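Local coordinates for short-chain-enoyl-CoA hydratase (Clostridium acetobutylicum, PDB 5Z7R), which catalyses the reversible hydration of crotonyl-CoA and can also use hexenoyl-CoA, but not longer analogues, at residues 110-122 and 141-153. Residues are numbered along the deposited sequence; the frame is centred on the assembly and turned at random.
Sequences GGGCEIAMSCDIR and PGFGGTQRLSRLV
Gly111, in the first turn of helix 111-117, lays its CA 4.0 Å from CD2 of the Phe143 ring; as a glycine, it brings its backbone close to the ring, with no side chain between. One turn on, Glu114 reaches into the loop before helix 145-153, its chain extended beyond CG. OE2 is gripped twice: Gly145 N lies 2.8 Å from it on the anti lone pair, at the first turn of the helix, while Phe143 N, 2.9 Å from OE2, comes from above the carboxylate plane. Both bonds hold OE2 in place and limit how far the carboxylate can turn. Gly145, having no side chain, lets OE2 come up to its backbone N. Glu114 is by similarity the nucleophile, and its OE1 lies near Glu134, assigned by similarity as the proton acceptor.

Met117 is a knob set among Gly145, Arg148, Leu149 and Leu152. In its long, flexible chain SD rests 3.7 Å from Leu149 CD1, and a bend at chi3 (-78°) brings CE to 4.0 Å from Leu149 CB. Ser118 bonds back to Glu114 O through OG, which also sits over one face of the Arg148 guanidinium. A water joins Glu114 O and Phe143 O, donating to both, and accepts from Arg148 NH1, while Arg148 NE pairs with Glu94. Arg122 turns its guanidinium back to Ala116 O and Cys119 O, and Leu152 CD2 covers one of its faces.

The two helices cross at 57°, their axes 9.7 Å apart. Helix 76-95 packs beside Glu114 and Ser118, helix 155-164 against Leu149, and strand 121-125 continues the crotonase-fold sheet between strands 100-104 and 182-183.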
loop_
_atom_site.group_PDB
_atom_site.type_symbol
_atom_site.label_atom_id
_atom_site.label_comp_id
_atom_site.label_asym_id
_atom_site.label_seq_id
_atom_site.Cartn_x
_atom_site.Cartn_y
_atom_site.Cartn_z
ATOM N N GLY A 110 -18.299 3.742 -21.910
ATOM C CA GLY A 110 -18.577 2.761 -20.887
ATOM C C GLY A 110 -17.559 1.664 -20.998
ATOM O O GLY A 110 -16.361 1.953 -20.977
ATOM N N GLY A 111 -18.013 0.418 -21.163
ATOM C CA GLY A 111 -17.090 -0.697 -21.375
ATOM C C GLY A 111 -16.016 -0.479 -22.444
ATOM O O GLY A 111 -14.961 -1.130 -22.436
ATOM N N GLY A 112 -16.288 0.415 -23.399
ATOM C CA GLY A 112 -15.359 0.658 -24.488
ATOM C C GLY A 112 -14.237 1.584 -24.114
ATOM O O GLY A 112 -13.096 1.396 -24.533
ATOM N N CYS A 113 -14.573 2.607 -23.344
ATOM C CA CYS A 113 -13.584 3.399 -22.649
ATOM C C CYS A 113 -12.746 2.495 -21.766
ATOM O O CYS A 113 -11.507 2.519 -21.814
ATOM C CB CYS A 113 -14.264 4.443 -21.803
ATOM S SG CYS A 113 -13.091 5.715 -21.330
ATOM N N GLU A 114 -13.427 1.621 -21.018
ATOM C CA GLU A 114 -12.735 0.718 -20.068
ATOM C C GLU A 114 -11.801 -0.236 -20.751
ATOM O O GLU A 114 -10.694 -0.460 -20.255
ATOM C CB GLU A 114 -13.724 -0.010 -19.153
ATOM C CG GLU A 114 -14.517 0.938 -18.239
ATOM C CD GLU A 114 -15.763 0.292 -17.643
ATOM O OE1 GLU A 114 -16.608 -0.221 -18.415
ATOM O OE2 GLU A 114 -15.901 0.285 -16.402
ATOM N N ILE A 115 -12.164 -0.769 -21.920
ATOM C CA ILE A 115 -11.225 -1.667 -22.574
ATOM C C ILE A 115 -10.004 -0.911 -23.069
ATOM O O ILE A 115 -8.862 -1.395 -22.984
ATOM C CB ILE A 115 -11.866 -2.526 -23.704
ATOM C CG1 ILE A 115 -10.923 -3.683 -24.078
ATOM C CG2 ILE A 115 -12.232 -1.697 -24.942
ATOM C CD1 ILE A 115 -11.653 -4.879 -24.659
ATOM N N ALA A 116 -10.228 0.289 -23.579
ATOM C CA ALA A 116 -9.136 1.098 -24.116
ATOM C C ALA A 116 -8.162 1.458 -22.971
ATOM O O ALA A 116 -6.932 1.397 -23.144
ATOM C CB ALA A 116 -9.686 2.343 -24.799
ATOM N N MET A 117 -8.715 1.775 -21.794
ATOM C CA MET A 117 -7.881 2.120 -20.602
ATOM C C MET A 117 -7.104 0.937 -20.096
ATOM O O MET A 117 -6.144 1.103 -19.341
ATOM C CB MET A 117 -8.745 2.634 -19.485
ATOM C CG MET A 117 -9.393 3.936 -19.858
ATOM S SD MET A 117 -10.096 4.891 -18.534
ATOM C CE MET A 117 -11.650 4.100 -18.149
ATOM N N SER A 118 -7.490 -0.258 -20.544
ATOM C CA SER A 118 -6.831 -1.480 -20.145
ATOM C C SER A 118 -5.705 -1.858 -21.055
ATOM O O SER A 118 -5.027 -2.831 -20.788
ATOM C CB SER A 118 -7.840 -2.645 -20.073
ATOM O OG SER A 118 -8.994 -2.302 -19.298
ATOM N N CYS A 119 -5.479 -1.113 -22.131
ATOM C CA CYS A 119 -4.251 -1.284 -22.937
ATOM C C CYS A 119 -3.089 -0.403 -22.453
ATOM O O CYS A 119 -3.271 0.561 -21.707
ATOM C CB CYS A 119 -4.529 -0.938 -24.399
ATOM S SG CYS A 119 -5.984 -1.740 -25.102
ATOM N N ASP A 120 -1.894 -0.750 -22.879
ATOM C CA ASP A 120 -0.714 0.019 -22.568
ATOM C C ASP A 120 -0.732 1.503 -23.059
ATOM O O ASP A 120 -0.478 2.416 -22.276
ATOM C CB ASP A 120 0.493 -0.714 -23.136
ATOM C CG ASP A 120 0.722 -2.042 -22.460
ATOM O OD1 ASP A 120 1.034 -2.017 -21.260
ATOM O OD2 ASP A 120 0.596 -3.102 -23.111
ATOM N N ILE A 121 -1.051 1.703 -24.350
ATOM C CA ILE A 121 -0.982 2.973 -25.052
ATOM C C ILE A 121 -2.301 3.236 -25.769
ATOM O O ILE A 121 -2.826 2.367 -26.464
ATOM C CB ILE A 121 0.158 2.913 -26.076
ATOM C CG1 ILE A 121 1.499 2.871 -25.354
ATOM C CG2 ILE A 121 0.150 4.115 -27.006
ATOM C CD1 ILE A 121 2.597 2.202 -26.145
ATOM N N ARG A 122 -2.854 4.420 -25.600
ATOM C CA ARG A 122 -4.046 4.801 -26.327
ATOM C C ARG A 122 -3.677 5.895 -27.325
ATOM O O ARG A 122 -2.882 6.820 -27.042
ATOM C CB ARG A 122 -5.114 5.359 -25.395
ATOM C CG ARG A 122 -5.869 4.303 -24.603
ATOM C CD ARG A 122 -6.381 4.764 -23.225
ATOM N NE ARG A 122 -5.314 5.169 -22.317
ATOM C CZ ARG A 122 -4.377 4.371 -21.843
ATOM N NH1 ARG A 122 -4.338 3.078 -22.173
ATOM N NH2 ARG A 122 -3.455 4.863 -21.031
ATOM N N PRO A 141 -19.495 2.395 -13.258
ATOM C CA PRO A 141 -18.674 1.621 -14.152
ATOM C C PRO A 141 -18.461 0.215 -13.578
ATOM O O PRO A 141 -18.339 0.070 -12.380
ATOM C CB PRO A 141 -17.376 2.439 -14.215
ATOM C CG PRO A 141 -17.860 3.872 -14.047
ATOM C CD PRO A 141 -18.997 3.782 -13.087
ATOM N N GLY A 142 -18.444 -0.790 -14.447
ATOM C CA GLY A 142 -18.398 -2.207 -14.075
ATOM C C GLY A 142 -17.197 -2.968 -14.592
ATOM O O GLY A 142 -16.957 -4.080 -14.163
ATOM N N PHE A 143 -16.404 -2.389 -15.483
ATOM C CA PHE A 143 -15.215 -3.089 -16.015
ATOM C C PHE A 143 -13.933 -2.277 -15.797
ATOM O O PHE A 143 -13.023 -2.291 -16.642
ATOM C CB PHE A 143 -15.348 -3.380 -17.527
ATOM C CG PHE A 143 -16.556 -4.191 -17.928
ATOM C CD1 PHE A 143 -17.152 -5.118 -17.071
ATOM C CD2 PHE A 143 -17.054 -4.082 -19.219
ATOM C CE1 PHE A 143 -18.246 -5.868 -17.467
ATOM C CE2 PHE A 143 -18.143 -4.848 -19.634
ATOM C CZ PHE A 143 -18.740 -5.738 -18.753
ATOM N N GLY A 144 -13.861 -1.578 -14.668
ATOM C CA GLY A 144 -12.629 -0.958 -14.222
ATOM C C GLY A 144 -12.702 0.550 -14.253
ATOM O O GLY A 144 -11.835 1.217 -13.731
ATOM N N GLY A 145 -13.763 1.096 -14.807
ATOM C CA GLY A 145 -13.844 2.542 -15.024
ATOM C C GLY A 145 -13.483 3.388 -13.817
ATOM O O GLY A 145 -12.768 4.391 -13.964
ATOM N N THR A 146 -13.972 2.982 -12.635
ATOM C CA THR A 146 -13.848 3.753 -11.394
ATOM C C THR A 146 -12.416 3.781 -10.923
ATOM O O THR A 146 -12.065 4.568 -10.065
ATOM C CB THR A 146 -14.711 3.170 -10.243
ATOM O OG1 THR A 146 -14.258 1.861 -9.851
ATOM C CG2 THR A 146 -16.179 3.107 -10.633
ATOM N N GLN A 147 -11.590 2.903 -11.474
ATOM C CA GLN A 147 -10.222 2.799 -11.051
ATOM C C GLN A 147 -9.214 3.291 -12.089
ATOM O O GLN A 147 -8.214 3.955 -11.737
ATOM C CB GLN A 147 -9.897 1.341 -10.731
ATOM C CG GLN A 147 -10.648 0.763 -9.555
ATOM C CD GLN A 147 -10.779 1.740 -8.397
ATOM O OE1 GLN A 147 -9.779 2.273 -7.901
ATOM N NE2 GLN A 147 -12.024 1.984 -7.965
ATOM N N ARG A 148 -9.436 2.930 -13.350
ATOM C CA ARG A 148 -8.475 3.206 -14.366
ATOM C C ARG A 148 -8.538 4.718 -14.781
ATOM O O ARG A 148 -7.517 5.347 -14.999
ATOM C CB ARG A 148 -8.625 2.228 -15.542
ATOM C CG ARG A 148 -8.050 0.823 -15.251
ATOM C CD ARG A 148 -7.815 -0.040 -16.487
ATOM N NE ARG A 148 -7.241 -1.334 -16.140
ATOM C CZ ARG A 148 -7.969 -2.439 -15.881
ATOM N NH1 ARG A 148 -9.279 -2.410 -15.957
ATOM N NH2 ARG A 148 -7.394 -3.569 -15.517
ATOM N N LEU A 149 -9.716 5.302 -14.858
ATOM C CA LEU A 149 -9.800 6.648 -15.388
ATOM C C LEU A 149 -9.001 7.616 -14.474
ATOM O O LEU A 149 -8.111 8.316 -14.929
ATOM C CB LEU A 149 -11.260 7.066 -15.479
ATOM C CG LEU A 149 -11.547 8.366 -16.217
ATOM C CD1 LEU A 149 -11.019 8.319 -17.632
ATOM C CD2 LEU A 149 -13.029 8.624 -16.247
ATOM N N SER A 150 -9.296 7.584 -13.172
ATOM C CA SER A 150 -8.661 8.470 -12.213
ATOM C C SER A 150 -7.160 8.241 -12.199
ATOM O O SER A 150 -6.369 9.188 -12.096
ATOM C CB SER A 150 -9.223 8.215 -10.855
ATOM O OG SER A 150 -9.097 6.867 -10.586
ATOM N N ARG A 151 -6.752 6.996 -12.359
ATOM C CA ARG A 151 -5.320 6.699 -12.467
ATOM C C ARG A 151 -4.700 7.299 -13.706
ATOM O O ARG A 151 -3.536 7.630 -13.686
ATOM C CB ARG A 151 -5.025 5.191 -12.472
ATOM C CG ARG A 151 -5.026 4.547 -11.100
ATOM C CD ARG A 151 -5.091 3.022 -11.171
ATOM N NE ARG A 151 -4.900 2.428 -9.833
ATOM C CZ ARG A 151 -5.830 2.321 -8.877
ATOM N NH1 ARG A 151 -5.509 1.719 -7.759
ATOM N NH2 ARG A 151 -7.094 2.740 -9.052
ATOM N N LEU A 152 -5.467 7.403 -14.792
ATOM C CA LEU A 152 -4.917 7.879 -16.055
ATOM C C LEU A 152 -5.071 9.403 -16.190
ATOM O O LEU A 152 -4.169 10.068 -16.683
ATOM C CB LEU A 152 -5.558 7.123 -17.244
ATOM C CG LEU A 152 -4.871 5.966 -18.006
ATOM C CD1 LEU A 152 -3.596 5.337 -17.410
ATOM C CD2 LEU A 152 -5.922 4.893 -18.301
ATOM N N VAL A 153 -6.189 9.973 -15.773
ATOM C CA VAL A 153 -6.411 11.396 -16.039
ATOM C C VAL A 153 -6.493 12.246 -14.764
ATOM O O VAL A 153 -6.808 13.440 -14.820
ATOM C CB VAL A 153 -7.698 11.603 -16.879
ATOM C CG1 VAL A 153 -7.719 10.696 -18.119
ATOM C CG2 VAL A 153 -8.963 11.428 -16.035
HETATM O O HOH W 1 -11.102 -0.439 -17.316
#